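Local coordinates for protein mitochondrial enolase superfamily member 1 (Homo sapiens, PDB 4A35) that catalyses the magnesium-dependent dehydration of L-fuconate to 2-keto-3-deoxy-L-fuconate in the breakdown of L-fucose, as a member of the enolase superfamily, at residues Y191-A196 / V385-D390; L362-Q367 / Y398-Q403; R154-V159 / H309-F314; A122-W127 / K137-M142; D34-Y39 / K61-V66. All coordinates share one frame; numbering follows the deposited sequence.

Contact 1: Y191-A196 / V385-D390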
# COMPACT_ATOMS: atom_id res chain seq x y z
N TYR A 191 -6.63 26.53 8.71
CA TYR A 191 -7.34 26.95 7.50
C TYR A 191 -8.60 26.15 7.47
O TYR A 191 -8.63 25.04 8.06
CB TYR A 191 -6.49 26.76 6.22
CG TYR A 191 -6.24 25.33 5.78
CD1 TYR A 191 -7.11 24.70 4.88
CD2 TYR A 191 -5.04 24.69 6.08
CE1 TYR A 191 -6.84 23.42 4.40
CE2 TYR A 191 -4.72 23.43 5.53
CZ TYR A 191 -5.63 22.80 4.69
OH TYR A 191 -5.37 21.57 4.18
N THR A 192 -9.63 26.66 6.78
CA THR A 192 -10.88 25.95 6.66
C THR A 192 -11.05 25.27 5.25
O THR A 192 -10.77 25.85 4.21
CB THR A 192 -12.09 26.84 6.99
OG1 THR A 192 -13.23 25.99 6.95
CG2 THR A 192 -12.25 28.07 6.01
N THR A 193 -11.61 24.06 5.27
CA THR A 193 -11.94 23.30 4.05
C THR A 193 -13.50 23.33 3.90
O THR A 193 -14.04 22.70 3.00
CB THR A 193 -11.29 21.91 4.13
OG1 THR A 193 -9.88 22.16 4.16
CG2 THR A 193 -11.58 21.00 2.86
N SER A 194 -14.19 24.07 4.76
CA SER A 194 -15.66 24.08 4.73
C SER A 194 -16.29 24.73 3.46
O SER A 194 -17.47 24.49 3.20
CB SER A 194 -16.21 24.70 6.00
OG SER A 194 -15.85 23.87 7.10
N CYS A 195 -15.54 25.49 2.63
CA CYS A 195 -16.09 26.07 1.37
C CYS A 195 -15.54 25.30 0.15
O CYS A 195 -15.72 25.73 -1.00
CB CYS A 195 -15.74 27.56 1.26
SG CYS A 195 -16.21 28.55 2.71
N ALA A 196 -14.78 24.21 0.41
CA ALA A 196 -14.03 23.53 -0.64
C ALA A 196 -14.81 22.60 -1.55
O ALA A 196 -14.34 22.35 -2.67
CB ALA A 196 -12.90 22.69 0.00
N VAL A 385 0.51 25.48 8.79
CA VAL A 385 -0.90 25.68 9.13
C VAL A 385 -1.55 24.30 9.24
O VAL A 385 -1.17 23.39 8.52
CB VAL A 385 -1.58 26.57 8.04
CG1 VAL A 385 -1.65 25.87 6.68
CG2 VAL A 385 -2.94 27.11 8.50
N CYS A 386 -2.58 24.18 10.07
CA CYS A 386 -3.25 22.90 10.23
C CYS A 386 -4.61 22.93 9.55
O CYS A 386 -5.37 23.87 9.77
CB CYS A 386 -3.40 22.55 11.70
SG CYS A 386 -3.92 20.84 11.96
N GLU A 387 -4.97 21.89 8.80
CA GLU A 387 -6.29 21.88 8.20
C GLU A 387 -7.39 21.79 9.28
O GLU A 387 -7.20 21.16 10.33
CB GLU A 387 -6.43 20.70 7.24
CG GLU A 387 -7.76 20.60 6.49
CD GLU A 387 -7.72 19.61 5.33
OE1 GLU A 387 -6.97 18.61 5.41
OE2 GLU A 387 -8.46 19.85 4.34
N TYR A 388 -8.55 22.38 8.99
CA TYR A 388 -9.71 22.22 9.86
C TYR A 388 -10.98 22.00 8.99
O TYR A 388 -11.16 22.66 7.98
CB TYR A 388 -9.89 23.43 10.81
CG TYR A 388 -11.15 23.33 11.66
CD1 TYR A 388 -11.18 22.54 12.81
CD2 TYR A 388 -12.34 23.91 11.24
CE1 TYR A 388 -12.35 22.42 13.58
CE2 TYR A 388 -13.52 23.79 11.98
CZ TYR A 388 -13.52 23.04 13.14
OH TYR A 388 -14.68 22.94 13.86
N VAL A 389 -11.84 21.07 9.42
CA VAL A 389 -13.15 20.86 8.78
C VAL A 389 -14.19 20.83 9.91
O VAL A 389 -13.89 20.33 11.00
CB VAL A 389 -13.23 19.62 7.82
CG1 VAL A 389 -14.46 19.71 6.91
CG2 VAL A 389 -11.97 19.51 6.96
N ASP A 390 -15.35 21.43 9.68
CA ASP A 390 -16.41 21.60 10.70
C ASP A 390 -17.35 20.37 10.95
O ASP A 390 -18.37 20.53 11.61
CB ASP A 390 -17.32 22.81 10.33
CG ASP A 390 -18.03 22.71 8.97
OD1 ASP A 390 -17.51 22.00 8.07
OD2 ASP A 390 -19.06 23.41 8.78
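Parallel beta pairing joins Y191 and T192, at the end of strand 188-192, to E387 and Y388 of strand 386-388, deep in the C-terminal barrel domain. The ladder runs through Y191 N to C386 O (3.1 Å), a weak bond from Y388 N to Y191 O, and T193 N to Y388 O (3.1 Å). Y191 and E387 lie on the same face of the sheet. With CG between the backbone N and carbonyl carbon (chi1 70°), the Y191 ring folds back across E387, whose CA sits 3.7 Å from the ring centroid, over the face, in a CH-pi contact. V385 CG1 touches CD2 of the same ring at 3.6 Å. E387 reaches out extended, and T193 OG1 donates to the anti lone pair of its OE2 (2.7 Å). K221 forms a salt bridge with that same oxygen and a hydrogen bond with Y191 OH; A357 N binds OE1, so the carboxylate is held at both oxygens. S194 OG, in one of two conformers, donates less surely to D390 OD1. E387 and K221 probably bind substrate, by analogy with relatives, which places this strand pair at the active site of an enolase-type modified TIM barrel.

Contact 2: L362-Q367 / Y398-Q403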
# COMPACT_ATOMS: atom_id res chain seq x y z
N LEU A 362 -9.93 13.22 12.70
CA LEU A 362 -8.52 13.55 12.34
C LEU A 362 -8.07 14.90 12.98
O LEU A 362 -6.92 14.98 13.40
CB LEU A 362 -8.35 13.63 10.81
CG LEU A 362 -8.75 12.34 10.01
CD1 LEU A 362 -8.52 12.57 8.48
CD2 LEU A 362 -7.90 11.11 10.49
N CYS A 363 -8.96 15.92 13.04
CA CYS A 363 -8.64 17.22 13.71
C CYS A 363 -8.23 16.95 15.18
O CYS A 363 -7.21 17.47 15.66
CB CYS A 363 -9.83 18.18 13.65
SG CYS A 363 -10.35 18.65 11.98
N GLU A 364 -9.09 16.16 15.90
CA GLU A 364 -8.91 15.84 17.31
C GLU A 364 -7.52 15.21 17.58
O GLU A 364 -6.89 15.55 18.58
CB GLU A 364 -10.01 14.87 17.78
CG GLU A 364 -11.36 15.53 18.12
CD GLU A 364 -12.10 16.24 17.00
OE1 GLU A 364 -11.94 15.85 15.81
OE2 GLU A 364 -12.97 17.09 17.32
N LEU A 365 -7.02 14.39 16.65
CA LEU A 365 -5.70 13.71 16.88
C LEU A 365 -4.54 14.53 16.37
O LEU A 365 -3.60 14.76 17.10
CB LEU A 365 -5.64 12.31 16.18
CG LEU A 365 -6.33 11.16 16.90
CD1 LEU A 365 -7.85 11.44 17.11
CD2 LEU A 365 -6.11 9.82 16.14
N VAL A 366 -4.60 14.93 15.11
CA VAL A 366 -3.46 15.55 14.45
C VAL A 366 -3.02 16.89 15.13
O VAL A 366 -1.84 17.19 15.11
CB VAL A 366 -3.64 15.65 12.95
CG1 VAL A 366 -4.33 16.95 12.53
CG2 VAL A 366 -2.29 15.44 12.24
N GLN A 367 -3.95 17.61 15.75
CA GLN A 367 -3.62 18.87 16.48
C GLN A 367 -2.49 18.59 17.55
O GLN A 367 -1.62 19.42 17.74
CB GLN A 367 -4.90 19.45 17.15
CG GLN A 367 -5.48 18.54 18.24
CD GLN A 367 -6.69 19.16 18.94
OE1 GLN A 367 -6.86 20.40 18.98
NE2 GLN A 367 -7.58 18.30 19.41
N TYR A 398 -13.87 14.82 23.70
CA TYR A 398 -12.93 15.96 23.79
C TYR A 398 -12.84 16.64 22.41
O TYR A 398 -11.86 16.46 21.69
CB TYR A 398 -11.56 15.45 24.25
CG TYR A 398 -11.62 14.65 25.53
CD1 TYR A 398 -11.81 15.29 26.76
CD2 TYR A 398 -11.57 13.25 25.51
CE1 TYR A 398 -11.87 14.56 27.95
CE2 TYR A 398 -11.64 12.52 26.70
CZ TYR A 398 -11.76 13.18 27.92
OH TYR A 398 -11.80 12.49 29.11
N PRO A 399 -13.88 17.39 21.97
CA PRO A 399 -13.84 17.94 20.60
C PRO A 399 -12.79 19.02 20.49
O PRO A 399 -12.44 19.62 21.52
CB PRO A 399 -15.25 18.55 20.43
CG PRO A 399 -15.66 18.90 21.86
CD PRO A 399 -15.14 17.75 22.67
N VAL A 400 -12.30 19.29 19.27
CA VAL A 400 -11.34 20.39 19.09
C VAL A 400 -11.97 21.75 19.55
O VAL A 400 -13.18 21.99 19.41
CB VAL A 400 -10.82 20.49 17.63
CG1 VAL A 400 -10.04 19.25 17.17
CG2 VAL A 400 -11.92 20.83 16.64
N MET A 401 -11.12 22.62 20.11
CA MET A 401 -11.50 23.97 20.52
C MET A 401 -10.82 24.98 19.60
O MET A 401 -9.61 25.18 19.66
CB MET A 401 -11.12 24.25 22.01
CG MET A 401 -11.71 23.26 22.99
SD MET A 401 -13.46 23.56 23.29
CE MET A 401 -14.06 22.29 22.60
N ILE A 402 -11.62 25.61 18.74
CA ILE A 402 -11.14 26.63 17.82
C ILE A 402 -11.43 28.01 18.37
O ILE A 402 -12.57 28.32 18.71
CB ILE A 402 -11.74 26.48 16.38
CG1 ILE A 402 -11.50 25.07 15.79
CG2 ILE A 402 -11.31 27.65 15.39
CD1 ILE A 402 -9.96 24.76 15.43
N GLN A 403 -10.38 28.85 18.44
CA GLN A 403 -10.48 30.25 18.86
C GLN A 403 -9.72 31.07 17.84
O GLN A 403 -8.54 30.81 17.64
CB GLN A 403 -9.93 30.46 20.29
CG GLN A 403 -9.85 31.91 20.72
CD GLN A 403 -8.89 32.13 21.87
OE1 GLN A 403 -9.06 31.59 22.96
NE2 GLN A 403 -7.89 32.97 21.66
O HOH W 1 -9.38 17.65 21.70
O HOH W 2 -8.49 22.00 20.47
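V400 lays its CG1 methyl against the first two turns of helix 362-377, where C363, E364 and Q367 touch it. CG1 stands 3.7 Å from C363 CB, while the Q367 side chain crosses V400 obliquely and brings NE2 to 3.5 Å from CG1. The E364 side chain meets V400 at about a right angle: bent at chi2 (62°), it curls back so that OE2 accepts from V400 N (3.0 Å), the donor standing 36° out of the carboxylate plane. H393 ND1 shares this OE2. Helix 362-377 of the barrel domain packs here on the mixed sheet that holds strands 386-388 and 406-408: Y388 and Y407 also touch both C363 and V400. Q367 is steadied from its own helix: NE2 donates to E364 O (3.0 Å), nearly in the amide plane. Two waters carry the amide on to the other segment. One accepts weakly from Q367 NE2 and donates to Y398 O; the second lies 2.7 Å from Q367 OE1 and accepts from M401 N.

Contact 3: R154-V159 / H309-F314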
# COMPACT_ATOMS: atom_id res chain seq x y z
N ARG A 154 13.99 1.90 10.70
CA ARG A 154 14.27 1.07 9.52
C ARG A 154 13.90 1.82 8.22
O ARG A 154 12.85 2.45 8.14
CB ARG A 154 13.59 -0.32 9.59
CG ARG A 154 13.99 -1.19 8.39
CD ARG A 154 13.73 -2.73 8.62
NE ARG A 154 12.29 -3.00 8.71
CZ ARG A 154 11.75 -4.22 8.87
NH1 ARG A 154 12.54 -5.29 9.04
NH2 ARG A 154 10.43 -4.37 8.94
N TYR A 155 14.77 1.72 7.22
CA TYR A 155 14.62 2.31 5.86
C TYR A 155 14.76 3.84 5.82
O TYR A 155 14.58 4.41 4.75
CB TYR A 155 13.31 1.91 5.18
CG TYR A 155 13.05 0.42 5.17
CD1 TYR A 155 14.06 -0.49 4.80
CD2 TYR A 155 11.81 -0.10 5.54
CE1 TYR A 155 13.81 -1.88 4.76
CE2 TYR A 155 11.54 -1.47 5.49
CZ TYR A 155 12.54 -2.36 5.08
OH TYR A 155 12.28 -3.72 5.04
N ILE A 156 15.05 4.50 6.97
CA ILE A 156 15.25 5.96 6.94
C ILE A 156 16.59 6.38 7.57
O ILE A 156 16.91 7.59 7.53
CB ILE A 156 14.07 6.79 7.57
CG1 ILE A 156 13.99 6.61 9.13
CG2 ILE A 156 12.72 6.49 6.87
CD1 ILE A 156 12.97 7.56 9.89
N THR A 157 17.41 5.44 8.11
CA THR A 157 18.72 5.83 8.69
C THR A 157 19.67 6.48 7.66
O THR A 157 20.61 7.14 8.06
CB THR A 157 19.44 4.59 9.30
OG1 THR A 157 19.68 3.64 8.25
CG2 THR A 157 18.64 3.96 10.43
N ASP A 158 19.41 6.32 6.34
CA ASP A 158 20.21 6.95 5.28
C ASP A 158 19.95 8.48 5.20
O ASP A 158 20.74 9.17 4.58
CB ASP A 158 19.97 6.27 3.92
CG ASP A 158 18.49 6.13 3.52
OD1 ASP A 158 17.66 5.72 4.40
OD2 ASP A 158 18.17 6.43 2.35
N VAL A 159 18.84 8.99 5.81
CA VAL A 159 18.56 10.45 5.85
C VAL A 159 18.44 10.95 7.31
O VAL A 159 18.64 12.12 7.57
CB VAL A 159 17.32 10.89 5.02
CG1 VAL A 159 17.44 10.47 3.57
CG2 VAL A 159 15.98 10.42 5.64
N HIS A 309 1.44 6.41 2.17
CA HIS A 309 1.29 5.24 3.05
C HIS A 309 2.30 5.00 4.19
O HIS A 309 1.92 4.35 5.18
CB HIS A 309 1.01 3.95 2.25
CG HIS A 309 2.07 3.57 1.26
ND1 HIS A 309 3.19 2.86 1.66
CD2 HIS A 309 2.17 3.84 -0.06
CE1 HIS A 309 3.92 2.68 0.57
NE2 HIS A 309 3.38 3.28 -0.48
N ASN A 310 3.56 5.45 4.07
CA ASN A 310 4.50 5.21 5.17
C ASN A 310 5.66 6.20 5.04
O ASN A 310 5.69 7.00 4.09
CB ASN A 310 4.96 3.73 5.26
CG ASN A 310 5.75 3.21 4.08
OD1 ASN A 310 6.48 3.97 3.42
ND2 ASN A 310 5.56 1.93 3.74
N ARG A 311 6.60 6.11 5.97
CA ARG A 311 7.74 7.04 6.07
C ARG A 311 8.72 6.89 4.88
O ARG A 311 9.50 7.81 4.64
CB ARG A 311 8.49 6.80 7.39
CG ARG A 311 9.11 5.38 7.51
CD ARG A 311 9.65 5.08 8.91
NE ARG A 311 10.25 3.74 8.97
CZ ARG A 311 9.57 2.59 8.97
NH1 ARG A 311 8.24 2.59 9.00
NH2 ARG A 311 10.21 1.44 8.91
N VAL A 312 8.72 5.72 4.19
CA VAL A 312 9.65 5.49 3.05
C VAL A 312 9.24 6.40 1.90
O VAL A 312 10.09 6.94 1.22
CB VAL A 312 9.77 3.98 2.66
CG1 VAL A 312 10.77 3.72 1.50
CG2 VAL A 312 10.19 3.16 3.88
N ILE A 313 7.92 6.57 1.69
CA ILE A 313 7.41 7.46 0.64
C ILE A 313 7.77 8.88 1.04
O ILE A 313 8.25 9.61 0.19
CB ILE A 313 5.87 7.28 0.40
CG1 ILE A 313 5.51 5.76 0.00
CG2 ILE A 313 5.41 8.26 -0.74
CD1 ILE A 313 6.17 5.32 -1.41
N PHE A 314 7.49 9.29 2.30
CA PHE A 314 7.85 10.67 2.70
C PHE A 314 9.37 10.92 2.56
O PHE A 314 9.79 12.01 2.16
CB PHE A 314 7.40 10.95 4.12
CG PHE A 314 5.93 11.35 4.17
CD1 PHE A 314 5.48 12.51 3.52
CD2 PHE A 314 5.02 10.59 4.88
CE1 PHE A 314 4.12 12.90 3.61
CE2 PHE A 314 3.68 10.99 4.99
CZ PHE A 314 3.24 12.14 4.35
O HOH W 3 9.78 -1.42 8.58
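Polar bonding is centred on R311, whose guanidinium grips the carbonyl oxygen of R154 side-on. NE (3.0 Å) and NH2 (2.9 Å) of R311 both donate to R154 O, which lies near the guanidinium plane; NE comes in the plane of the carbonyl, NH2 from above it. The R311 chain is extended from CG to NE, which carries the group across to the loop. A water accepts from R311 NH2 and from R154 NE, linking two like-charged side chains whose nitrogens, R154 NE and R311 NH2, are 4.9 Å apart; R154 NH2 is hydrogen-bonded to S98 OG. R311 NH1 turns to E108 and E338 in salt bridges, which would offset its positive charge inside a buried contact.

Apolar contacts flank this grip. Y155 CB meets V312 CG2 at 3.6 Å, and I156 CG2 rests on the aliphatic part of R311, 3.8 Å from CG, the two side chains crossing at about a right angle. Within the loop, R154 CG lies over the centre of one face of the Y155 ring; the Y155 hydroxyl bonds to Q254 O of the second subunit.

Helix-end bonding completes the set. N310 OD1 accepts from V312 N (2.9 Å) and, weakly, from I313 N. An Asn N-cap thus opens helix 311-319 of the barrel domain where the 154-159 loop packs against it, at the dimer interface.

Contact 4: A122-W127 / K137-M142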
# COMPACT_ATOMS: atom_id res chain seq x y z
N ALA A 122 -4.95 3.80 20.13
CA ALA A 122 -5.56 3.42 21.40
C ALA A 122 -4.47 3.27 22.51
O ALA A 122 -4.67 3.69 23.65
CB ALA A 122 -6.38 2.12 21.21
N VAL A 123 -3.28 2.78 22.15
CA VAL A 123 -2.21 2.63 23.16
C VAL A 123 -1.68 4.03 23.59
O VAL A 123 -1.49 4.26 24.78
CB VAL A 123 -1.06 1.70 22.62
CG1 VAL A 123 0.12 1.66 23.58
CG2 VAL A 123 -1.58 0.27 22.37
N TRP A 124 -1.47 4.95 22.62
CA TRP A 124 -1.01 6.34 22.94
C TRP A 124 -2.07 7.04 23.81
O TRP A 124 -1.73 7.70 24.78
CB TRP A 124 -0.75 7.13 21.65
CG TRP A 124 0.59 6.81 21.08
CD1 TRP A 124 0.88 5.90 20.09
CD2 TRP A 124 1.85 7.33 21.52
NE1 TRP A 124 2.24 5.79 19.93
CE2 TRP A 124 2.86 6.74 20.72
CE3 TRP A 124 2.21 8.32 22.47
CZ2 TRP A 124 4.21 7.05 20.88
CZ3 TRP A 124 3.56 8.68 22.57
CH2 TRP A 124 4.54 8.05 21.78
N ASP A 125 -3.37 6.83 23.50
CA ASP A 125 -4.46 7.43 24.31
C ASP A 125 -4.40 6.92 25.74
O ASP A 125 -4.35 7.73 26.69
CB ASP A 125 -5.83 7.14 23.69
CG ASP A 125 -6.99 7.79 24.46
OD1 ASP A 125 -6.96 9.05 24.65
OD2 ASP A 125 -7.93 7.05 24.82
N LEU A 126 -4.27 5.60 25.89
CA LEU A 126 -4.18 4.97 27.19
C LEU A 126 -2.97 5.46 28.00
O LEU A 126 -3.11 5.84 29.18
CB LEU A 126 -4.12 3.45 26.99
CG LEU A 126 -3.97 2.59 28.25
CD1 LEU A 126 -5.10 2.86 29.29
CD2 LEU A 126 -3.92 1.09 27.86
N TRP A 127 -1.80 5.47 27.38
CA TRP A 127 -0.56 5.90 28.02
C TRP A 127 -0.70 7.37 28.49
O TRP A 127 -0.45 7.66 29.67
CB TRP A 127 0.62 5.74 27.01
CG TRP A 127 1.97 6.09 27.56
CD1 TRP A 127 2.31 6.23 28.88
CD2 TRP A 127 3.16 6.36 26.80
NE1 TRP A 127 3.64 6.57 28.99
CE2 TRP A 127 4.20 6.59 27.73
CE3 TRP A 127 3.48 6.28 25.44
CZ2 TRP A 127 5.51 6.88 27.34
CZ3 TRP A 127 4.79 6.53 25.05
CH2 TRP A 127 5.79 6.81 25.99
N LYS A 137 1.43 17.08 25.26
CA LYS A 137 2.20 17.42 26.45
C LYS A 137 3.06 16.26 26.88
O LYS A 137 4.21 16.47 27.27
CB LYS A 137 1.28 17.90 27.59
CG LYS A 137 2.01 18.37 28.86
CD LYS A 137 3.02 19.50 28.60
CE LYS A 137 3.47 20.17 29.91
NZ LYS A 137 4.78 20.88 29.71
N LEU A 138 2.54 15.03 26.71
CA LEU A 138 3.33 13.82 26.98
C LEU A 138 4.57 13.84 26.10
O LEU A 138 5.68 13.55 26.59
CB LEU A 138 2.46 12.56 26.67
CG LEU A 138 3.18 11.19 26.77
CD1 LEU A 138 3.46 10.87 28.26
CD2 LEU A 138 2.32 10.06 26.09
N LEU A 139 4.39 14.17 24.80
CA LEU A 139 5.50 14.23 23.85
C LEU A 139 6.48 15.35 24.20
O LEU A 139 7.70 15.11 24.25
CB LEU A 139 4.95 14.42 22.42
CG LEU A 139 4.22 13.19 21.87
CD1 LEU A 139 3.53 13.53 20.55
CD2 LEU A 139 5.19 11.99 21.72
N VAL A 140 5.95 16.57 24.42
CA VAL A 140 6.77 17.75 24.82
C VAL A 140 7.66 17.44 26.07
O VAL A 140 8.84 17.81 26.08
CB VAL A 140 5.88 19.00 25.05
CG1 VAL A 140 6.59 20.10 25.88
CG2 VAL A 140 5.38 19.56 23.71
N ASP A 141 7.10 16.76 27.08
CA ASP A 141 7.80 16.47 28.33
C ASP A 141 8.73 15.28 28.27
O ASP A 141 9.53 15.10 29.18
CB ASP A 141 6.78 16.28 29.46
CG ASP A 141 6.11 17.57 29.94
OD1 ASP A 141 6.54 18.69 29.47
OD2 ASP A 141 5.21 17.49 30.80
N MET A 142 8.68 14.49 27.17
CA MET A 142 9.44 13.26 27.02
C MET A 142 10.91 13.55 26.85
O MET A 142 11.31 14.46 26.11
CB MET A 142 8.93 12.49 25.79
CG MET A 142 8.97 11.04 25.97
SD MET A 142 8.28 10.18 24.55
CE MET A 142 6.49 10.13 25.04
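W127 presents one face of its indole to L138, whose CD2 methyl stands 4.1 Å from the centroid of the six-membered ring, 20° off the normal, a CH-pi contact. The two side chains cross at about a right angle. That methyl is shared: it also lies 4.0 Å from W124 CZ3, near the plane of the W124 ring and at its edge. One leucine branch therefore meets a ring face and a ring edge at once. W124, one turn earlier on the helix, is in turn covered by W127 CE3 on one of its faces, offset toward the rim. L139 CD2 adds an oblique contact to W124 CZ3 (3.8 Å). M142, just past the end of helix 135-141, closes the cluster, its chain bent at chi3 (-88°) so that the CE methyl comes 3.5 Å from W127 CH2 and also reaches the W124 edge. Both indole nitrogens are engaged away from the cluster, W124 NE1 with N337 and W127 NE1 with E131, while F89 stacks on W124. The axes of segments 122-127 and 137-141 pass 11.9 Å apart at 75°, a separation filled by these large side chains. Such a steeply crossed, tryptophan-rich packing of successive helices belongs here to the helical part of the enolase-type N-terminal domain.

Contact 5: D34-Y39 / K61-V66. With EDO (1,2-ethanediol), chain F.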
# COMPACT_ATOMS: atom_id res chain seq x y z
N ASP A 34 -18.89 8.53 2.95
CA ASP A 34 -19.57 8.40 4.23
C ASP A 34 -18.44 8.33 5.25
O ASP A 34 -17.83 7.26 5.45
CB ASP A 34 -20.47 7.14 4.25
CG ASP A 34 -21.70 7.28 3.38
OD1 ASP A 34 -22.33 8.34 3.43
OD2 ASP A 34 -22.04 6.30 2.65
N TYR A 35 -18.11 9.46 5.85
CA TYR A 35 -17.03 9.54 6.83
C TYR A 35 -17.24 8.49 7.91
O TYR A 35 -18.27 8.46 8.61
CB TYR A 35 -16.99 10.94 7.45
CG TYR A 35 -16.44 12.03 6.55
CD1 TYR A 35 -16.09 11.76 5.22
CD2 TYR A 35 -16.27 13.32 7.03
CE1 TYR A 35 -15.57 12.78 4.39
CE2 TYR A 35 -15.72 14.33 6.22
CZ TYR A 35 -15.33 14.03 4.92
OH TYR A 35 -14.81 15.03 4.12
N SER A 36 -16.25 7.64 8.08
CA SER A 36 -16.34 6.49 8.97
C SER A 36 -15.05 6.22 9.72
O SER A 36 -13.98 6.77 9.38
CB SER A 36 -16.69 5.24 8.14
OG SER A 36 -17.93 5.44 7.49
N ALA A 37 -15.13 5.30 10.70
CA ALA A 37 -13.94 4.91 11.44
C ALA A 37 -14.05 3.51 11.99
O ALA A 37 -15.15 3.03 12.34
CB ALA A 37 -13.73 5.90 12.62
N ALA A 38 -12.89 2.85 12.08
CA ALA A 38 -12.78 1.61 12.88
C ALA A 38 -12.42 2.13 14.30
O ALA A 38 -11.39 2.80 14.47
CB ALA A 38 -11.68 0.70 12.32
N TYR A 39 -13.34 1.97 15.25
CA TYR A 39 -13.15 2.53 16.61
C TYR A 39 -12.72 1.43 17.54
O TYR A 39 -13.46 0.45 17.73
CB TYR A 39 -14.46 3.16 17.10
CG TYR A 39 -14.33 3.80 18.47
CD1 TYR A 39 -13.43 4.85 18.70
CD2 TYR A 39 -15.16 3.41 19.52
CE1 TYR A 39 -13.34 5.47 19.94
CE2 TYR A 39 -15.06 4.00 20.78
CZ TYR A 39 -14.17 5.07 20.97
OH TYR A 39 -14.07 5.69 22.19
N LYS A 61 -17.53 2.23 2.82
CA LYS A 61 -17.26 0.87 2.41
C LYS A 61 -15.77 0.58 2.65
O LYS A 61 -14.92 1.42 2.39
CB LYS A 61 -17.61 0.65 0.92
CG LYS A 61 -19.12 0.73 0.64
CD LYS A 61 -19.30 0.68 -0.85
CE LYS A 61 -20.68 0.94 -1.36
NZ LYS A 61 -20.77 2.32 -1.90
N GLY A 62 -15.49 -0.59 3.19
CA GLY A 62 -14.12 -1.02 3.49
C GLY A 62 -13.78 -0.91 4.94
O GLY A 62 -12.79 -1.50 5.38
N THR A 63 -14.64 -0.22 5.74
CA THR A 63 -14.39 -0.11 7.18
C THR A 63 -14.39 -1.51 7.81
O THR A 63 -13.57 -1.77 8.69
CB THR A 63 -15.43 0.81 7.89
OG1 THR A 63 -15.47 2.11 7.26
CG2 THR A 63 -15.06 1.01 9.37
N GLU A 64 -15.30 -2.41 7.34
CA GLU A 64 -15.38 -3.79 7.86
C GLU A 64 -14.04 -4.55 7.58
O GLU A 64 -13.67 -5.44 8.35
CB GLU A 64 -16.61 -4.51 7.28
CG GLU A 64 -16.47 -5.01 5.83
CD GLU A 64 -16.60 -4.00 4.71
OE1 GLU A 64 -16.56 -2.78 4.98
OE2 GLU A 64 -16.59 -4.44 3.53
N VAL A 65 -13.33 -4.23 6.46
CA VAL A 65 -12.04 -4.87 6.13
C VAL A 65 -10.96 -4.44 7.17
O VAL A 65 -10.14 -5.27 7.65
CB VAL A 65 -11.64 -4.59 4.65
CG1 VAL A 65 -10.35 -5.32 4.30
CG2 VAL A 65 -12.76 -4.95 3.67
N VAL A 66 -10.95 -3.14 7.49
CA VAL A 66 -10.07 -2.56 8.53
C VAL A 66 -10.36 -3.24 9.89
O VAL A 66 -9.43 -3.68 10.59
CB VAL A 66 -10.18 -1.01 8.58
CG1 VAL A 66 -9.34 -0.44 9.71
CG2 VAL A 66 -9.78 -0.38 7.23
C1 EDO F . -25.49 6.42 2.79
O1 EDO F . -24.48 5.70 2.12
C2 EDO F . -26.82 5.90 2.24
O2 EDO F . -26.87 4.49 2.50
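In the alpha+beta N-terminal domain of the enolase superfamily, the start of helix 63-73 packs here on strand 36-44, the middle strand of a three-stranded antiparallel sheet. S36 and A38 both point toward the helix, and T63 and V66, one turn apart, point back. T63 fits between them. Its CG2, anti to the backbone N, lies against the strand backbone, 3.6 Å from A37 O and 3.9 Å from A38 N. The hydroxyl branch puts OG1 3.5 Å from S36 CB and is hydrogen-bonded to T58 OG1, at the end of strand 52-58, and to G60 O in the turn before the helix. One turn on, V66 CG1 meets A38 CB at 3.7 Å. G62 holds the N-cap position; at its positive phi (103°) a CB would jam against the preceding carbonyl O. Y35, just before the strand, is thought to bind substrate and meets F57 edge-to-face and the H391 ring. Near K61 and D34 the second subunit comes close: Q101 of that chain bonds to K61 N and weakly to D34 OD2. The same D34 OD2 accepts from O1 of a bound 1,2-ethanediol, probably from the crystallisation liquor, at 2.6 Å.

Contacts 1 and 2 adjoin, with centres 12 Å apart: the Y388 ring of contact 1 bears on V400 and I402 of contact 2, its CE1 lying 3.5 Å from V400 CG2, and both contacts reach one mixed sheet. Contact 1 holds E387, a likely substrate residue, its side chain about 5 Å from a magnesium ion; the C363 side chain of contact 2 is about 6 Å from that of E387. Contact 5 comes within about 5 Å of contact 1, nearest atoms, and brings Y35, a likely substrate residue. Contacts 4 and 5 share the N-terminal domain, centres 25 Å apart. Contact 3, across the chain's centre from contacts 1 and 2, touches the second subunit, as does contact 5.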